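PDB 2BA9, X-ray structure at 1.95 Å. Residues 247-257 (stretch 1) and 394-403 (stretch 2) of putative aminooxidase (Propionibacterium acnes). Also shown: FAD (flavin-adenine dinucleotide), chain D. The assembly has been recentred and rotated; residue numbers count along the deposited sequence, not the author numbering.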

# COMPACT_ATOMS: atom_id res chain seq x y z
N SER A 247 -27.38 7.57 7.80
CA SER A 247 -26.48 8.69 7.51
C SER A 247 -26.89 9.36 6.19
O SER A 247 -27.75 8.86 5.45
CB SER A 247 -25.04 8.20 7.44
OG SER A 247 -24.71 7.45 8.60
N ASP A 248 -26.26 10.50 5.92
CA ASP A 248 -26.54 11.27 4.71
C ASP A 248 -25.55 10.92 3.61
O ASP A 248 -25.92 10.86 2.44
CB ASP A 248 -26.43 12.77 5.01
CG ASP A 248 -27.49 13.23 5.97
OD1 ASP A 248 -28.68 13.00 5.69
OD2 ASP A 248 -27.16 13.84 7.00
N VAL A 249 -24.31 10.68 4.01
CA VAL A 249 -23.21 10.43 3.07
C VAL A 249 -22.38 9.21 3.52
O VAL A 249 -22.19 8.96 4.72
CB VAL A 249 -22.31 11.67 2.95
CG1 VAL A 249 -21.25 11.48 1.89
CG2 VAL A 249 -23.15 12.89 2.66
N LEU A 250 -21.94 8.43 2.53
CA LEU A 250 -21.09 7.27 2.74
C LEU A 250 -19.73 7.46 2.08
O LEU A 250 -19.66 7.81 0.91
CB LEU A 250 -21.76 6.03 2.15
CG LEU A 250 -21.07 4.68 2.40
CD1 LEU A 250 -20.98 4.40 3.90
CD2 LEU A 250 -21.83 3.56 1.67
N VAL A 251 -18.65 7.20 2.83
CA VAL A 251 -17.29 7.28 2.31
C VAL A 251 -16.56 5.96 2.55
O VAL A 251 -16.35 5.55 3.69
CB VAL A 251 -16.52 8.48 2.92
CG1 VAL A 251 -15.09 8.54 2.39
CG2 VAL A 251 -17.25 9.77 2.60
N LEU A 252 -16.21 5.29 1.45
CA LEU A 252 -15.65 3.95 1.48
C LEU A 252 -14.15 4.01 1.36
O LEU A 252 -13.63 4.49 0.36
CB LEU A 252 -16.17 3.13 0.29
CG LEU A 252 -17.68 2.91 0.17
CD1 LEU A 252 -18.00 2.21 -1.16
CD2 LEU A 252 -18.21 2.10 1.34
N THR A 253 -13.45 3.51 2.38
CA THR A 253 -12.00 3.31 2.32
C THR A 253 -11.66 1.82 2.44
O THR A 253 -10.52 1.45 2.74
CB THR A 253 -11.24 4.11 3.44
OG1 THR A 253 -11.50 3.52 4.72
CG2 THR A 253 -11.66 5.57 3.44
N VAL A 254 -12.67 0.97 2.20
CA VAL A 254 -12.55 -0.48 2.36
C VAL A 254 -12.62 -1.19 1.00
O VAL A 254 -13.05 -0.59 0.02
CB VAL A 254 -13.66 -1.04 3.28
CG1 VAL A 254 -13.35 -0.68 4.74
CG2 VAL A 254 -15.03 -0.52 2.87
N PRO A 255 -12.21 -2.48 0.95
CA PRO A 255 -12.26 -3.22 -0.32
C PRO A 255 -13.63 -3.15 -1.00
O PRO A 255 -14.66 -3.52 -0.42
CB PRO A 255 -11.87 -4.64 0.09
CG PRO A 255 -11.05 -4.48 1.29
CD PRO A 255 -11.71 -3.34 2.03
N LEU A 256 -13.63 -2.62 -2.22
CA LEU A 256 -14.85 -2.28 -2.92
C LEU A 256 -15.53 -3.48 -3.57
O LEU A 256 -16.74 -3.49 -3.73
CB LEU A 256 -14.57 -1.22 -3.97
CG LEU A 256 -14.09 0.14 -3.48
CD1 LEU A 256 -13.91 1.08 -4.71
CD2 LEU A 256 -15.03 0.73 -2.42
N GLU A 257 -14.76 -4.47 -3.97
CA GLU A 257 -15.32 -5.73 -4.44
C GLU A 257 -16.00 -6.50 -3.29
O GLU A 257 -16.97 -7.22 -3.53
CB GLU A 257 -14.25 -6.60 -5.14
CG GLU A 257 -13.29 -7.40 -4.26
CD GLU A 257 -12.17 -6.57 -3.67
OE1 GLU A 257 -12.46 -5.78 -2.75
OE2 GLU A 257 -11.01 -6.71 -4.10
N ARG A 394 -25.64 8.46 -5.30
CA ARG A 394 -26.40 8.07 -4.12
C ARG A 394 -25.59 8.31 -2.86
O ARG A 394 -25.52 7.45 -1.97
CB ARG A 394 -26.87 6.62 -4.22
CG ARG A 394 -28.02 6.45 -5.22
CD ARG A 394 -28.06 5.05 -5.76
NE ARG A 394 -28.69 4.12 -4.84
CZ ARG A 394 -28.37 2.83 -4.71
NH1 ARG A 394 -27.40 2.28 -5.42
NH2 ARG A 394 -29.04 2.08 -3.85
N ASN A 395 -24.98 9.50 -2.81
CA ASN A 395 -24.22 9.97 -1.65
C ASN A 395 -23.12 9.02 -1.19
O ASN A 395 -22.77 8.99 -0.01
CB ASN A 395 -25.19 10.26 -0.50
CG ASN A 395 -26.32 11.16 -0.92
OD1 ASN A 395 -26.10 12.16 -1.61
ND2 ASN A 395 -27.53 10.83 -0.52
N THR A 396 -22.57 8.27 -2.14
CA THR A 396 -21.50 7.34 -1.88
C THR A 396 -20.25 7.83 -2.58
O THR A 396 -20.30 8.14 -3.78
CB THR A 396 -21.83 5.95 -2.43
OG1 THR A 396 -23.08 5.52 -1.88
CG2 THR A 396 -20.73 4.96 -2.06
N PHE A 397 -19.15 7.90 -1.83
CA PHE A 397 -17.86 8.29 -2.37
C PHE A 397 -16.86 7.14 -2.21
O PHE A 397 -16.97 6.33 -1.29
CB PHE A 397 -17.36 9.57 -1.71
CG PHE A 397 -18.23 10.76 -1.98
CD1 PHE A 397 -17.97 11.59 -3.07
CD2 PHE A 397 -19.32 11.05 -1.16
CE1 PHE A 397 -18.75 12.69 -3.32
CE2 PHE A 397 -20.13 12.15 -1.42
CZ PHE A 397 -19.84 12.97 -2.50
N TYR A 398 -15.91 7.08 -3.14
CA TYR A 398 -14.98 5.96 -3.28
C TYR A 398 -13.55 6.43 -3.05
O TYR A 398 -13.10 7.40 -3.66
CB TYR A 398 -15.11 5.35 -4.68
CG TYR A 398 -16.56 5.01 -5.03
CD1 TYR A 398 -17.21 3.93 -4.43
CD2 TYR A 398 -17.28 5.79 -5.94
CE1 TYR A 398 -18.54 3.64 -4.73
CE2 TYR A 398 -18.61 5.49 -6.24
CZ TYR A 398 -19.23 4.41 -5.63
OH TYR A 398 -20.53 4.12 -5.94
N ALA A 399 -12.85 5.74 -2.14
CA ALA A 399 -11.49 6.10 -1.74
C ALA A 399 -10.64 4.88 -1.34
O ALA A 399 -10.93 3.75 -1.70
CB ALA A 399 -11.55 7.12 -0.61
N GLY A 400 -9.55 5.10 -0.60
CA GLY A 400 -8.68 4.00 -0.21
C GLY A 400 -7.75 3.56 -1.32
O GLY A 400 -7.59 4.25 -2.33
N GLU A 401 -7.13 2.40 -1.14
CA GLU A 401 -6.03 1.99 -2.01
C GLU A 401 -6.42 1.90 -3.49
O GLU A 401 -5.68 2.40 -4.33
CB GLU A 401 -5.42 0.69 -1.53
CG GLU A 401 -4.66 0.82 -0.19
CD GLU A 401 -4.19 -0.52 0.35
OE1 GLU A 401 -4.98 -1.49 0.30
OE2 GLU A 401 -3.05 -0.62 0.84
N ILE A 402 -7.59 1.33 -3.79
CA ILE A 402 -8.01 1.13 -5.18
C ILE A 402 -8.03 2.43 -6.01
O ILE A 402 -7.69 2.38 -7.18
CB ILE A 402 -9.40 0.42 -5.29
CG1 ILE A 402 -9.69 -0.07 -6.72
CG2 ILE A 402 -10.52 1.35 -4.79
CD1 ILE A 402 -8.57 -0.81 -7.42
N MET A 403 -8.34 3.57 -5.39
CA MET A 403 -8.49 4.86 -6.10
C MET A 403 -7.20 5.67 -6.27
O MET A 403 -7.17 6.69 -6.97
CB MET A 403 -9.52 5.77 -5.40
CG MET A 403 -10.93 5.19 -5.28
SD MET A 403 -11.60 4.45 -6.80
CE MET A 403 -11.55 5.86 -7.91
PA FAD D . -5.90 -0.52 5.11
O1A FAD D . -4.58 -0.10 5.67
O2A FAD D . -6.01 -1.95 4.61
O5B FAD D . -7.02 -0.35 6.24
C5B FAD D . -8.35 -0.63 5.89
C4B FAD D . -9.22 -0.65 7.13
O4B FAD D . -10.56 -0.90 6.75
C3B FAD D . -8.78 -1.73 8.13
O3B FAD D . -8.58 -1.16 9.40
C2B FAD D . -9.91 -2.73 8.08
O2B FAD D . -10.05 -3.47 9.30
C1B FAD D . -11.09 -1.84 7.65
N9A FAD D . -12.16 -2.66 7.05
C8A FAD D . -12.04 -3.56 6.01
N7A FAD D . -13.26 -4.12 5.78
C5A FAD D . -14.15 -3.60 6.67
C6A FAD D . -15.52 -3.82 6.90
N6A FAD D . -16.28 -4.41 5.92
N1A FAD D . -16.16 -3.08 7.89
C2A FAD D . -15.46 -2.18 8.68
N3A FAD D . -14.10 -1.98 8.44
C4A FAD D . -13.46 -2.68 7.47
N1 FAD D . 2.92 1.79 2.73
C2 FAD D . 3.86 2.78 2.56
O2 FAD D . 3.49 3.94 2.38
N3 FAD D . 5.20 2.46 2.57
C4 FAD D . 5.60 1.16 2.78
O4 FAD D . 6.82 0.91 2.80
C4X FAD D . 4.65 0.15 2.97
N5 FAD D . 5.02 -1.17 3.15
C5X FAD D . 4.10 -2.14 3.50
C6 FAD D . 4.51 -3.43 3.82
C7 FAD D . 3.58 -4.38 4.21
C7M FAD D . 4.06 -5.76 4.57
C8 FAD D . 2.22 -4.05 4.25
C8M FAD D . 1.18 -5.04 4.66
C9 FAD D . 1.82 -2.76 3.92
C9A FAD D . 2.74 -1.79 3.53
N10 FAD D . 2.36 -0.49 3.17
C10 FAD D . 3.30 0.49 2.96
C1' FAD D . 0.98 -0.21 2.69
C2' FAD D . 0.15 0.55 3.72
O2' FAD D . 0.23 -0.04 5.01
C3' FAD D . -1.29 0.57 3.22
O3' FAD D . -1.31 1.04 1.87
C4' FAD D . -2.16 1.44 4.11
O4' FAD D . -2.36 0.84 5.38
C5' FAD D . -3.48 1.70 3.39
O5' FAD D . -4.42 2.23 4.29
P FAD D . -6.00 2.07 3.98
O1P FAD D . -6.82 2.67 5.11
O2P FAD D . -6.28 2.73 2.67
O3P FAD D . -6.30 0.50 3.93
O HOH W 1 -8.10 1.25 1.33
O HOH W 2 -10.91 1.03 -0.69

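Two short parallel strands, 249-252 and 396-398, lie side by side with an angle of 18° between their directions, and a ladder of backbone hydrogen bonds joins them although no touching pair is closer than 142 positions in sequence. The ladder alternates as parallel pairing requires, with Leu250 and Leu252 each offering both N and O to the neighbouring strand. Leu250 N donates to Asn395 O (2.7 Å, nearly linear at 176°), and Phe397 N donates to Leu250 O (2.8 Å). Leu252 N then donates to Phe397 O (3.0 Å). The last rung, from Ala399 N to Leu252 O (2.9 Å), is weak, its N-H...O angle having dropped to 130° just beyond the second strand. Two CA-H...O contacts supplement the first rungs: Val249 CA lies 3.4 Å from Asn395 O, and Thr396 CA 3.4 Å from Leu250 O, so each of these carbonyls receives a backbone N-H and a CA-H together.

At the start of the pairing, Asn395 directs its CB toward stretch 1, and this atom packs 3.1 Å from Asp248 O. Asn395 ND2 is 3.4 Å from the same oxygen, but the angle is too poor for a hydrogen bond. Both carboxylate oxygens of Asp248 are satisfied elsewhere in the structure. Thr396 OG1 donates to Arg394 O (3.1 Å), tying down the turn that leads into its own strand, so the buried hydroxyl is satisfied within its own stretch and also by a partner elsewhere in the structure.

The side chains sort onto two faces of the sheet. Val251 and Phe397 share one, with Val251 CG2 4.3 Å from Phe397 CB; Val249 CG1 reaches the edge of the Phe397 ring, 3.6 Å from CE2. The branched valines suit the extended backbone. Leu250, Leu252, Thr396 and Tyr398 occupy the other face, where the methyl Thr396 CG2 lies 4.1 Å from Leu250 CD2 and 4.0 Å from Leu252 CD1. Leu252 CD1 also packs 3.8 Å from Tyr398 CD1, while Tyr398 OH finds its hydrogen bond elsewhere. Farther along, Leu256 points toward stretch 2, and its CD1 meets Ile402 CG2 at 3.4 Å, an apolar contact past the end of the ladder. In all, 597 Å² is buried between the stretches.

Beyond the strands, two waters add links between the stretches. Water 1 accepts from Glu401 N (2.9 Å) and lies within hydrogen-bonding distance of Thr253 O (2.8 Å) and FAD O2P (2.7 Å), linking both stretches to the cofactor. Water 2 lies between Ala399 O (2.9 Å) and Val254 O (2.8 Å, weak). Gly400 suits the bend between strand and 3-10 segment: its phi is positive, and an ideal CB would sit only 3.0 Å from Thr253 O. Gly400 O accepts from Met403 N (3.2 Å). Glu401 OE2 accepts from FAD O3' (2.6 Å), and Val254 CG1 packs 3.3 Å from FAD N9A, so both stretches touch the flavin cofactor expected of an aminooxidase.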